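Local coordinates for mandelate racemase/muconate lactonizing protein (Alicyclobacillus acidocaldarius LAA1, PDB 3QLD) that is of unknown function but has the two-domain build of the enolase superfamily, an N-terminal capping domain joined to a modified TIM barrel, at residues 126-131 against 309-314; 136-141 against 348-353. One frame throughout, in Å; residues are numbered along the deposited sequence.

Contact 1 of 2, residues 126-131 against 309-314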
loop_
_atom_site.group_PDB
_atom_site.type_symbol
_atom_site.label_atom_id
_atom_site.label_comp_id
_atom_site.label_asym_id
_atom_site.label_seq_id
_atom_site.Cartn_x
_atom_site.Cartn_y
_atom_site.Cartn_z
ATOM N N PRO A 126 17.728 -2.825 29.004
ATOM C CA PRO A 126 16.759 -3.716 28.402
ATOM C C PRO A 126 15.813 -2.968 27.433
ATOM O O PRO A 126 15.204 -1.941 27.790
ATOM C CB PRO A 126 15.990 -4.264 29.608
ATOM C CG PRO A 126 17.079 -4.353 30.731
ATOM C CD PRO A 126 17.995 -3.151 30.430
ATOM N N LEU A 127 15.737 -3.455 26.194
ATOM C CA LEU A 127 14.825 -2.868 25.187
ATOM C C LEU A 127 13.388 -2.836 25.676
ATOM O O LEU A 127 12.726 -1.821 25.539
ATOM C CB LEU A 127 14.937 -3.592 23.820
ATOM C CG LEU A 127 13.995 -3.054 22.706
ATOM C CD1 LEU A 127 14.177 -1.533 22.436
ATOM C CD2 LEU A 127 14.297 -3.800 21.442
ATOM N N VAL A 128 12.913 -3.918 26.296
ATOM C CA VAL A 128 11.537 -3.921 26.818
ATOM C C VAL A 128 11.132 -2.790 27.865
ATOM O O VAL A 128 10.071 -2.138 27.748
ATOM C CB VAL A 128 11.116 -5.323 27.268
ATOM C CG1 VAL A 128 11.859 -5.735 28.561
ATOM C CG2 VAL A 128 9.600 -5.369 27.492
ATOM N N GLY A 129 12.023 -2.510 28.824
ATOM C CA GLY A 129 11.829 -1.408 29.783
ATOM C C GLY A 129 11.885 -0.081 29.058
ATOM O O GLY A 129 11.234 0.921 29.451
ATOM N N LEU A 130 12.660 -0.053 27.985
ATOM C CA LEU A 130 12.790 1.177 27.222
ATOM C C LEU A 130 11.461 1.571 26.590
ATOM O O LEU A 130 11.144 2.758 26.505
ATOM C CB LEU A 130 13.880 1.039 26.163
ATOM C CG LEU A 130 15.325 1.235 26.625
ATOM C CD1 LEU A 130 16.073 1.764 25.459
ATOM C CD2 LEU A 130 15.455 2.223 27.793
ATOM N N LEU A 131 10.704 0.559 26.153
ATOM C CA LEU A 131 9.364 0.719 25.573
ATOM C C LEU A 131 8.206 0.636 26.579
ATOM O O LEU A 131 7.047 0.713 26.174
ATOM C CB LEU A 131 9.128 -0.335 24.484
ATOM C CG LEU A 131 10.169 -0.274 23.350
ATOM C CD1 LEU A 131 10.311 -1.623 22.687
ATOM C CD2 LEU A 131 9.816 0.804 22.386
ATOM N N GLY A 309 9.027 -9.178 18.680
ATOM C CA GLY A 309 7.595 -9.376 18.732
ATOM C C GLY A 309 7.222 -9.810 20.157
ATOM O O GLY A 309 6.229 -9.390 20.692
ATOM N N LEU A 310 8.019 -10.683 20.767
ATOM C CA LEU A 310 7.805 -10.930 22.225
ATOM C C LEU A 310 8.008 -9.707 23.132
ATOM O O LEU A 310 7.280 -9.539 24.071
ATOM C CB LEU A 310 8.644 -12.113 22.668
ATOM C CG LEU A 310 8.344 -13.438 21.942
ATOM C CD1 LEU A 310 9.560 -14.408 21.884
ATOM C CD2 LEU A 310 7.148 -14.250 22.503
ATOM N N ILE A 311 8.969 -8.836 22.850
ATOM C CA ILE A 311 9.098 -7.578 23.570
ATOM C C ILE A 311 7.851 -6.679 23.425
ATOM O O ILE A 311 7.359 -6.163 24.389
ATOM C CB ILE A 311 10.383 -6.868 23.163
ATOM C CG1 ILE A 311 11.580 -7.680 23.708
ATOM C CG2 ILE A 311 10.364 -5.385 23.522
ATOM C CD1 ILE A 311 12.911 -7.346 23.116
ATOM N N ALA A 312 7.344 -6.474 22.211
ATOM C CA ALA A 312 6.042 -5.791 22.075
ATOM C C ALA A 312 4.890 -6.517 22.864
ATOM O O ALA A 312 3.987 -5.874 23.429
ATOM C CB ALA A 312 5.676 -5.674 20.588
ATOM N N ALA A 313 4.882 -7.831 22.872
ATOM C CA ALA A 313 3.818 -8.553 23.600
ATOM C C ALA A 313 3.835 -8.370 25.119
ATOM O O ALA A 313 2.877 -8.751 25.782
ATOM C CB ALA A 313 3.876 -9.973 23.293
ATOM N N ALA A 314 4.905 -7.772 25.624
ATOM C CA ALA A 314 5.043 -7.378 27.033
ATOM C C ALA A 314 4.257 -6.082 27.382
ATOM O O ALA A 314 4.087 -5.710 28.563
ATOM C CB ALA A 314 6.522 -7.181 27.332
#

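Contact 2 of 2, residues 136-141 against 348-353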
loop_
_atom_site.group_PDB
_atom_site.type_symbol
_atom_site.label_atom_id
_atom_site.label_comp_id
_atom_site.label_asym_id
_atom_site.label_seq_id
_atom_site.Cartn_x
_atom_site.Cartn_y
_atom_site.Cartn_z
ATOM N N ASP A 136 6.316 -9.972 32.535
ATOM C CA ASP A 136 7.593 -10.670 32.541
ATOM C C ASP A 136 7.524 -11.910 31.694
ATOM O O ASP A 136 8.531 -12.382 31.202
ATOM C CB ASP A 136 8.014 -11.016 33.983
ATOM C CG ASP A 136 8.716 -9.849 34.665
ATOM O OD1 ASP A 136 9.899 -9.612 34.299
ATOM O OD2 ASP A 136 8.094 -9.180 35.538
ATOM N N ARG A 137 6.305 -12.421 31.530
ATOM C CA ARG A 137 6.007 -13.593 30.711
ATOM C C ARG A 137 4.740 -13.355 29.875
ATOM O O ARG A 137 3.929 -12.465 30.203
ATOM C CB ARG A 137 5.753 -14.792 31.582
ATOM C CG ARG A 137 6.929 -15.149 32.402
ATOM C CD ARG A 137 6.582 -16.318 33.320
ATOM N NE ARG A 137 7.796 -16.719 34.025
ATOM C CZ ARG A 137 8.082 -17.965 34.413
ATOM N NH1 ARG A 137 7.231 -18.966 34.173
ATOM N NH2 ARG A 137 9.238 -18.203 35.045
ATOM N N VAL A 138 4.602 -14.138 28.805
ATOM C CA VAL A 138 3.435 -14.055 27.922
ATOM C C VAL A 138 2.950 -15.448 27.587
ATOM O O VAL A 138 3.764 -16.388 27.452
ATOM C CB VAL A 138 3.738 -13.240 26.629
ATOM C CG1 VAL A 138 4.237 -11.780 26.988
ATOM C CG2 VAL A 138 4.804 -13.951 25.830
ATOM N N GLU A 139 1.630 -15.617 27.460
ATOM C CA GLU A 139 1.113 -16.913 27.084
ATOM C C GLU A 139 1.039 -17.019 25.563
ATOM O O GLU A 139 0.908 -16.000 24.912
ATOM C CB GLU A 139 -0.296 -17.124 27.553
ATOM C CG GLU A 139 -0.652 -16.665 28.949
ATOM C CD GLU A 139 -2.125 -16.979 29.217
ATOM O OE1 GLU A 139 -3.012 -16.275 28.654
ATOM O OE2 GLU A 139 -2.387 -17.940 29.958
ATOM N N VAL A 140 1.010 -18.246 25.040
ATOM C CA VAL A 140 1.274 -18.526 23.623
ATOM C C VAL A 140 0.072 -19.310 23.105
ATOM O O VAL A 140 -0.396 -20.192 23.811
ATOM C CB VAL A 140 2.573 -19.383 23.471
ATOM C CG1 VAL A 140 2.737 -19.791 22.019
ATOM C CG2 VAL A 140 3.793 -18.621 23.978
ATOM N N SER A 141 -0.446 -18.971 21.913
ATOM C CA SER A 141 -1.534 -19.722 21.240
ATOM C C SER A 141 -1.056 -20.692 20.168
ATOM O O SER A 141 -0.007 -20.480 19.589
ATOM C CB SER A 141 -2.466 -18.657 20.547
ATOM O OG SER A 141 -3.571 -19.240 19.808
ATOM N N ILE A 348 6.280 -18.016 27.500
ATOM C CA ILE A 348 7.600 -17.656 27.071
ATOM C C ILE A 348 8.036 -16.468 27.892
ATOM O O ILE A 348 7.231 -15.579 28.211
ATOM C CB ILE A 348 7.677 -17.341 25.500
ATOM C CG1 ILE A 348 7.428 -18.592 24.702
ATOM C CG2 ILE A 348 9.039 -16.813 25.113
ATOM C CD1 ILE A 348 7.538 -18.484 23.079
ATOM N N GLN A 349 9.306 -16.483 28.283
ATOM C CA GLN A 349 9.834 -15.398 29.056
ATOM C C GLN A 349 10.017 -14.289 28.054
ATOM O O GLN A 349 10.598 -14.514 26.979
ATOM C CB GLN A 349 11.190 -15.762 29.667
ATOM C CG GLN A 349 11.773 -14.720 30.660
ATOM C CD GLN A 349 11.147 -14.851 32.062
ATOM O OE1 GLN A 349 11.068 -13.882 32.824
ATOM N NE2 GLN A 349 10.687 -16.067 32.395
ATOM N N VAL A 350 9.576 -13.104 28.436
ATOM C CA VAL A 350 9.899 -11.886 27.733
ATOM C C VAL A 350 11.396 -11.586 27.747
ATOM O O VAL A 350 11.972 -11.456 28.809
ATOM C CB VAL A 350 9.092 -10.727 28.351
ATOM C CG1 VAL A 350 9.523 -9.347 27.818
ATOM C CG2 VAL A 350 7.616 -10.956 28.141
ATOM N N PRO A 351 12.026 -11.438 26.544
ATOM C CA PRO A 351 13.435 -11.061 26.388
ATOM C C PRO A 351 13.840 -9.784 27.150
ATOM O O PRO A 351 13.226 -8.689 27.005
ATOM C CB PRO A 351 13.574 -10.821 24.855
ATOM C CG PRO A 351 12.585 -11.837 24.260
ATOM C CD PRO A 351 11.407 -11.839 25.253
ATOM N N GLN A 352 14.897 -9.920 27.945
ATOM C CA GLN A 352 15.413 -8.789 28.701
ATOM C C GLN A 352 16.675 -8.200 28.082
ATOM O O GLN A 352 17.285 -7.316 28.667
ATOM C CB GLN A 352 15.644 -9.200 30.182
ATOM C CG GLN A 352 14.341 -9.546 30.911
ATOM C CD GLN A 352 13.382 -8.346 31.067
ATOM O OE1 GLN A 352 13.794 -7.152 31.163
ATOM N NE2 GLN A 352 12.109 -8.645 31.061
ATOM N N CYS A 353 17.033 -8.642 26.879
ATOM C CA CYS A 353 18.232 -8.149 26.208
ATOM C C CYS A 353 18.210 -6.645 25.995
ATOM O O CYS A 353 17.181 -6.064 25.620
ATOM C CB CYS A 353 18.450 -8.872 24.873
ATOM S SG CYS A 353 16.902 -8.884 23.822
#

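Contact 1 of 2, residues 126-131 against 309-314
I311 is the bump here, and the short helix 127-130 offers the hollow. The CB of I311, on helix 303-313, points toward the short helix, and the two branches part beyond it: CG2 lies anti to the backbone N (CG1 at chi1 -69°) and drops onto the backbone of the short helix, 3.8 Å from V128 CA and equally close to V128 CB. L131 forms one wall of the hollow, its CD1 coming to 3.9 Å from I311 CG2 with the two side chains crossing at about a right angle. The longer branch, extended through chi2, carries I311 CD1 to L127 CD2 at 4.2 Å, a looser touch and again a right-angled crossing. L127, V128 and L131 together receive this one side chain.

V128 returns the favour on a smaller scale. Its chi1 of 71° puts CG1 in the crowded position between N and carbonyl carbon, and leaves CG2 anti to N, where it meets A314 CB at 3.6 Å. The same methyl lies 3.9 Å from I311 O, filling the step between the isoleucine and the alanine. No hydrogen bond joins the two segments; the side chains that meet are all apolar, and buried. Behind them, L127 and L131 rest on W116 of helix 105-123 and on F277 at the start of helix 277-289.

Such apolar packing joins the helix after the last parallel strand to the short helix before the first, in the modified TIM barrel of the enolase superfamily.

Contact 2 of 2, residues 136-141 against 348-353
Three backbone hydrogen bonds tie these segments together. V138 and I348 form a doubly bonded antiparallel pair: V138 N gives to I348 O at 3.1 Å, and I348 N gives back to V138 O at 3.0 Å. Both donors sit nearly along the C=O axis of their acceptor, and the second bond is almost straight, 162° at the hydrogen. This short antiparallel ladder joins strand 347-349 to the start of strand 137-144, the first of the parallel strands of the modified TIM barrel. Further on, the same barrel strand makes backbone bonds to R166 and T322.

The third bond, V350 N to D136 O, also 3.0 Å, comes in differently, the donor standing 34° above the carbonyl plane. V350 CB crowds the same oxygen at 3.3 Å, so D136 O meets both the amide and the side chain of one residue. Between these bonds lies the non-hydrogen-bonded pair R137 and Q349, where R137 CA brings its hydrogen to I348 O in a weaker CA-H...O contact of 3.4 Å.

Side chains then divide by face. R137 and Q349 share the one nearer solvent; the arginine chain is extended from CG to NE, the glutamine bends at chi2, and guanidinium and amide planes stand 84° apart, almost perpendicular. V138 and I348 point to the other, buried face. There V138 CG1, anti to its carbonyl carbon, meets V350 CG2 at 3.7 Å, the two valines crossing at about a right angle. At the far end, V140 crosses the CG1-CD1 arm of I348 obliquely, with V140 CG2 3.7 Å from I348 CG1 and 3.9 Å from I348 CD1.

In the fold
Contact 1 is buried throughout and made by apolar side chains, whereas contact 2 is partly buried and rests on backbone hydrogen bonds. Their chemistry follows their place: helices meet through side chains in the interior, strands mainly through main chain, with valines and an isoleucine on the buried face and R137 and Q349 on the more exposed one. The two centres lie about 9 Å apart, and the segments alternate along the chain, so each of the two chain regions supplies one helix and one strand. They also join directly. L127 N probably hydrogen-bonds to C353 O at 3.0 Å, V138 CG1 packs against A313 O, and V350 touches both V128 and A314.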